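Local atomic coordinates of hypothetical protein UNP Q5LQD5_SILPO (Silicibacter pomeroyi, PDB entry 2IMH), a protein that is of unknown function and belongs to the DUF1028 family, although it also carries the name of a major pilin protein. Residues 142-147 and 195-200; 169-172 and 176-179. One frame throughout, in Å; residues are numbered along the deposited sequence.

Interaction 1. Residues 142-147 and 195-200; sequences FERRLL and QLYQKA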
loop_
_atom_site.group_PDB
_atom_site.type_symbol
_atom_site.label_atom_id
_atom_site.label_comp_id
_atom_site.label_asym_id
_atom_site.label_seq_id
_atom_site.Cartn_x
_atom_site.Cartn_y
_atom_site.Cartn_z
ATOM N N PHE A 142 -8.454 9.551 3.738
ATOM C CA PHE A 142 -7.192 8.924 3.304
ATOM C C PHE A 142 -7.414 7.659 2.480
ATOM O O PHE A 142 -6.867 7.517 1.383
ATOM C CB PHE A 142 -6.353 8.626 4.544
ATOM C CG PHE A 142 -5.001 8.015 4.271
ATOM C CD1 PHE A 142 -4.085 8.637 3.434
ATOM C CD2 PHE A 142 -4.620 6.860 4.922
ATOM C CE1 PHE A 142 -2.821 8.087 3.232
ATOM C CE2 PHE A 142 -3.352 6.303 4.726
ATOM C CZ PHE A 142 -2.465 6.906 3.873
ATOM N N GLU A 143 -8.232 6.747 3.000
ATOM C CA GLU A 143 -8.488 5.468 2.320
ATOM C C GLU A 143 -9.107 5.642 0.936
ATOM O O GLU A 143 -8.764 4.919 0.004
ATOM C CB GLU A 143 -9.399 4.599 3.180
ATOM C CG GLU A 143 -8.774 4.199 4.511
ATOM C CD GLU A 143 -8.889 5.249 5.618
ATOM O OE1 GLU A 143 -9.429 6.360 5.397
ATOM O OE2 GLU A 143 -8.424 4.947 6.737
ATOM N N ARG A 144 -10.026 6.598 0.813
ATOM C CA ARG A 144 -10.678 6.867 -0.461
ATOM C C ARG A 144 -9.738 7.542 -1.444
ATOM O O ARG A 144 -9.927 7.419 -2.654
ATOM C CB ARG A 144 -11.958 7.704 -0.269
ATOM C CG ARG A 144 -13.072 6.960 0.469
ATOM C CD ARG A 144 -14.286 7.889 0.710
ATOM N NE ARG A 144 -15.006 8.150 -0.544
ATOM C CZ ARG A 144 -15.926 9.101 -0.732
ATOM N NH1 ARG A 144 -16.281 9.924 0.258
ATOM N NH2 ARG A 144 -16.501 9.229 -1.930
ATOM N N ARG A 145 -8.733 8.253 -0.925
ATOM C CA ARG A 145 -7.695 8.857 -1.770
ATOM C C ARG A 145 -6.862 7.757 -2.415
ATOM O O ARG A 145 -6.535 7.827 -3.601
ATOM C CB ARG A 145 -6.802 9.796 -0.949
ATOM C CG ARG A 145 -7.292 11.237 -0.923
ATOM C CD ARG A 145 -7.152 11.892 0.438
ATOM N NE ARG A 145 -5.779 11.993 0.939
ATOM C CZ ARG A 145 -5.476 12.175 2.222
ATOM N NH1 ARG A 145 -4.215 12.255 2.607
ATOM N NH2 ARG A 145 -6.439 12.265 3.129
ATOM N N LEU A 146 -6.532 6.734 -1.618
ATOM C CA LEU A 146 -5.794 5.575 -2.122
ATOM C C LEU A 146 -6.606 4.882 -3.197
ATOM O O LEU A 146 -6.092 4.570 -4.269
ATOM C CB LEU A 146 -5.442 4.607 -0.987
ATOM C CG LEU A 146 -4.420 5.107 0.050
ATOM C CD1 LEU A 146 -4.393 4.153 1.244
ATOM C CD2 LEU A 146 -3.012 5.284 -0.561
ATOM N N LEU A 147 -7.899 4.681 -2.937
ATOM C CA LEU A 147 -8.774 4.067 -3.949
ATOM C C LEU A 147 -8.837 4.902 -5.231
ATOM O O LEU A 147 -8.772 4.356 -6.337
ATOM C CB LEU A 147 -10.175 3.810 -3.388
ATOM C CG LEU A 147 -10.298 2.678 -2.360
ATOM C CD1 LEU A 147 -11.654 2.713 -1.632
ATOM C CD2 LEU A 147 -10.070 1.299 -2.998
ATOM N N GLN A 195 -15.992 -2.122 -2.594
ATOM C CA GLN A 195 -17.134 -2.726 -1.899
ATOM C C GLN A 195 -16.683 -3.271 -0.550
ATOM O O GLN A 195 -17.367 -3.093 0.470
ATOM C CB GLN A 195 -17.729 -3.861 -2.721
ATOM C CG GLN A 195 -18.716 -3.433 -3.798
ATOM C CD GLN A 195 -19.497 -4.624 -4.336
ATOM O OE1 GLN A 195 -18.908 -5.558 -4.895
ATOM N NE2 GLN A 195 -20.824 -4.603 -4.162
ATOM N N LEU A 196 -15.533 -3.945 -0.550
ATOM C CA LEU A 196 -15.011 -4.527 0.683
ATOM C C LEU A 196 -14.671 -3.436 1.686
ATOM O O LEU A 196 -14.951 -3.563 2.887
ATOM C CB LEU A 196 -13.772 -5.388 0.377
ATOM C CG LEU A 196 -12.966 -5.954 1.559
ATOM C CD1 LEU A 196 -13.825 -6.815 2.491
ATOM C CD2 LEU A 196 -11.814 -6.751 1.001
ATOM N N TYR A 197 -14.067 -2.362 1.189
ATOM C CA TYR A 197 -13.747 -1.206 2.022
ATOM C C TYR A 197 -14.995 -0.630 2.713
ATOM O O TYR A 197 -14.961 -0.355 3.916
ATOM C CB TYR A 197 -13.008 -0.135 1.200
ATOM C CG TYR A 197 -12.951 1.178 1.932
ATOM C CD1 TYR A 197 -12.007 1.399 2.928
ATOM C CD2 TYR A 197 -13.867 2.190 1.647
ATOM C CE1 TYR A 197 -11.964 2.613 3.627
ATOM C CE2 TYR A 197 -13.830 3.409 2.332
ATOM C CZ TYR A 197 -12.878 3.602 3.320
ATOM O OH TYR A 197 -12.845 4.801 3.997
ATOM N N GLN A 198 -16.087 -0.458 1.972
ATOM C CA GLN A 198 -17.307 0.067 2.578
ATOM C C GLN A 198 -17.824 -0.862 3.666
ATOM O O GLN A 198 -18.232 -0.404 4.752
ATOM C CB GLN A 198 -18.388 0.344 1.531
ATOM C CG GLN A 198 -18.029 1.444 0.522
ATOM C CD GLN A 198 -17.606 2.762 1.156
ATOM O OE1 GLN A 198 -16.796 3.488 0.586
ATOM N NE2 GLN A 198 -18.150 3.078 2.329
ATOM N N LYS A 199 -17.789 -2.160 3.399
ATOM C CA LYS A 199 -18.260 -3.129 4.373
ATOM C C LYS A 199 -17.374 -3.143 5.624
ATOM O O LYS A 199 -17.867 -3.336 6.735
ATOM C CB LYS A 199 -18.340 -4.515 3.744
ATOM C CG LYS A 199 -19.546 -4.677 2.813
ATOM C CD LYS A 199 -19.537 -6.044 2.120
ATOM C CE LYS A 199 -20.834 -6.293 1.319
ATOM N NZ LYS A 199 -21.083 -5.361 0.185
ATOM N N ALA A 200 -16.073 -2.913 5.430
ATOM C CA ALA A 200 -15.105 -3.048 6.516
ATOM C C ALA A 200 -15.032 -1.804 7.400
ATOM O O ALA A 200 -14.386 -1.819 8.468
ATOM C CB ALA A 200 -13.717 -3.419 5.965
#

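Interaction 2. Residues 169-172 and 176-179; sequences LVLH and PPVT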
loop_
_atom_site.group_PDB
_atom_site.type_symbol
_atom_site.label_atom_id
_atom_site.label_comp_id
_atom_site.label_asym_id
_atom_site.label_seq_id
_atom_site.Cartn_x
_atom_site.Cartn_y
_atom_site.Cartn_z
ATOM N N LEU A 169 -3.662 -1.407 2.450
ATOM C CA LEU A 169 -3.168 -1.666 3.786
ATOM C C LEU A 169 -3.045 -0.311 4.459
ATOM O O LEU A 169 -2.335 0.565 3.940
ATOM C CB LEU A 169 -1.802 -2.356 3.724
ATOM C CG LEU A 169 -1.125 -2.573 5.082
ATOM C CD1 LEU A 169 -1.963 -3.572 5.890
ATOM C CD2 LEU A 169 0.332 -3.049 4.954
ATOM N N VAL A 170 -3.714 -0.137 5.596
ATOM C CA VAL A 170 -3.635 1.130 6.331
ATOM C C VAL A 170 -3.441 0.863 7.812
ATOM O O VAL A 170 -4.138 0.028 8.401
ATOM C CB VAL A 170 -4.877 2.028 6.106
ATOM C CG1 VAL A 170 -4.806 3.313 6.994
ATOM C CG2 VAL A 170 -5.012 2.396 4.609
ATOM N N LEU A 171 -2.493 1.590 8.403
ATOM C CA LEU A 171 -2.096 1.391 9.802
ATOM C C LEU A 171 -2.166 2.697 10.571
ATOM O O LEU A 171 -1.812 3.747 10.057
ATOM C CB LEU A 171 -0.656 0.868 9.877
ATOM C CG LEU A 171 -0.289 -0.357 9.020
ATOM C CD1 LEU A 171 1.187 -0.696 9.214
ATOM C CD2 LEU A 171 -1.184 -1.544 9.397
ATOM N N HIS A 172 -2.593 2.615 11.824
ATOM C CA HIS A 172 -2.644 3.774 12.706
ATOM C C HIS A 172 -2.617 3.238 14.136
ATOM O O HIS A 172 -3.228 2.209 14.403
ATOM C CB HIS A 172 -3.938 4.530 12.497
ATOM C CG HIS A 172 -4.031 5.775 13.319
ATOM N ND1 HIS A 172 -4.489 5.773 14.620
ATOM C CD2 HIS A 172 -3.670 7.052 13.045
ATOM C CE1 HIS A 172 -4.427 7.003 15.107
ATOM N NE2 HIS A 172 -3.943 7.799 14.167
ATOM N N PRO A 176 -6.972 -1.100 14.658
ATOM C CA PRO A 176 -6.376 -2.348 14.199
ATOM C C PRO A 176 -5.970 -2.185 12.728
ATOM O O PRO A 176 -6.469 -1.294 12.054
ATOM C CB PRO A 176 -7.515 -3.363 14.350
ATOM C CG PRO A 176 -8.767 -2.559 14.287
ATOM C CD PRO A 176 -8.435 -1.199 14.844
ATOM N N PRO A 177 -5.043 -3.016 12.244
ATOM C CA PRO A 177 -4.667 -2.847 10.835
ATOM C C PRO A 177 -5.872 -2.994 9.920
ATOM O O PRO A 177 -6.742 -3.828 10.168
ATOM C CB PRO A 177 -3.689 -4.004 10.597
ATOM C CG PRO A 177 -3.092 -4.262 11.943
ATOM C CD PRO A 177 -4.297 -4.118 12.878
ATOM N N VAL A 178 -5.948 -2.162 8.891
ATOM C CA VAL A 178 -6.990 -2.320 7.888
ATOM C C VAL A 178 -6.265 -2.944 6.716
ATOM O O VAL A 178 -5.481 -2.278 6.031
ATOM C CB VAL A 178 -7.656 -0.982 7.512
ATOM C CG1 VAL A 178 -8.551 -1.158 6.318
ATOM C CG2 VAL A 178 -8.462 -0.430 8.711
ATOM N N THR A 179 -6.451 -4.248 6.564
ATOM C CA THR A 179 -5.813 -4.993 5.487
ATOM C C THR A 179 -6.949 -5.590 4.644
ATOM O O THR A 179 -7.719 -6.418 5.131
ATOM C CB THR A 179 -4.848 -6.096 6.002
ATOM O OG1 THR A 179 -4.602 -7.014 4.935
ATOM C CG2 THR A 179 -5.457 -6.896 7.174
HETATM O O HOH W 1 -5.654 0.966 10.542
#

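Interaction 1. Residues 142-147 and 195-200
Two antiparallel helices lying on one face of a beta-sheet meet here, helix 142-155 and helix 189-200, with Tyr197 of the second reaching across to Glu143, Arg144 and Leu147 of the first. The axes of the two segments run at 172° and come no closer than 11.7 Å, a wide spacing that a single large ring bridges. A chi1 of 167° swings the Tyr197 ring to the side opposite the backbone N, out toward helix 142-155. Its outer half meets Glu143: CB lies 3.3 Å from Tyr197 CE1 and 3.5 Å from Tyr197 OH, so the aliphatic root of the glutamate does the touching. The carboxylate turns off at a bent chi2 (83°), and Glu143 OE2 makes a long, weak ion pair with Arg175. Arg144 comes to the ring at its CE2 carbon, with CG 4.1 Å from Tyr197 CE2, again through a methylene rather than its charge. Deeper down, Leu147 CD1 approaches Tyr197 CD2 at 4.0 Å, near the root of the ring, while Tyr197 also touches Leu180 of the sheet. Replacing Tyr197 by an alanine would probably open a gap between the helices and leave Leu147 CD1 and the Glu143 methylenes without their shared partner. Such side-by-side packing of helices over one face of an antiparallel sheet is typical of layered alpha+beta folds.

Interaction 2. Residues 169-172 and 176-179
Two backbone hydrogen bonds join Val170 and Val178, one in each direction, making them a hydrogen-bonded antiparallel pair. Val170 N gives to Val178 O at 2.8 Å, the donor lying in the carbonyl plane. The return bond from Val178 N to Val170 O is 2.9 Å long and straighter, 172° at the hydrogen. Val170 O is gripped a second time by a water that donates to it and also to Pro176 O, 2.8 Å from the water oxygen. The water thus ties the strands together beyond the last direct bond between the two segments, toward the turn, where Pro176, a proline, has no N-H to give across the strands.

Beside the first bond, Leu169 CA makes a CA-H...O contact with Val178 O at 3.3 Å, so this carbonyl receives both a donor N-H and a weaker C-H. Leu169 and Thr179 form the adjoining non-hydrogen-bonded pair. With its CG anti to the backbone N (chi1 175°), Leu169 extends CD1 to within 3.8 Å of Thr179 CB; it is the carbon root of the threonine that is met.

The valines lie side by side on the other face of the sheet, Val170 CB 4.3 Å from Val178 CB, and there Val170 packs under Phe142, Glu143 and Leu146 of helix 142-155. At the turn end, Leu171 brings one branch, CD2, to 3.7 Å from Pro177 CB, and the same leucine touches Ile17 and Leu37. Leu169 and Leu171 bond through their backbones to Gly19 and Ile17 of strand 16-23, on the flank away from 176-179. The alternation of pairs is that of antiparallel strands, and the short connection between them makes this a beta hairpin, which forms one margin of the six-stranded antiparallel sheet.

Overall arrangement
Interaction 2 is nested inside the loop closed by interaction 1, and their centres lie about 11 Å apart. The helix of 142-147 leads into strand 165-172, and strand 175-182 leads into the helix of 195-200, so the hairpin carries the chain from one helix to the other. Each contact runs from core to surface: Tyr197 and Leu147 are buried and Arg144 exposed in interaction 1, Val170 and Leu171 buried and Pro177 and Thr179 exposed in interaction 2. Interaction 2 is built on backbone hydrogen bonds at the sheet margin, interaction 1 on side-chain packing around one ring. They meet at Val170, whose CG2 lies 3.8 Å from Leu146 CD1, joining the helix layer to the sheet.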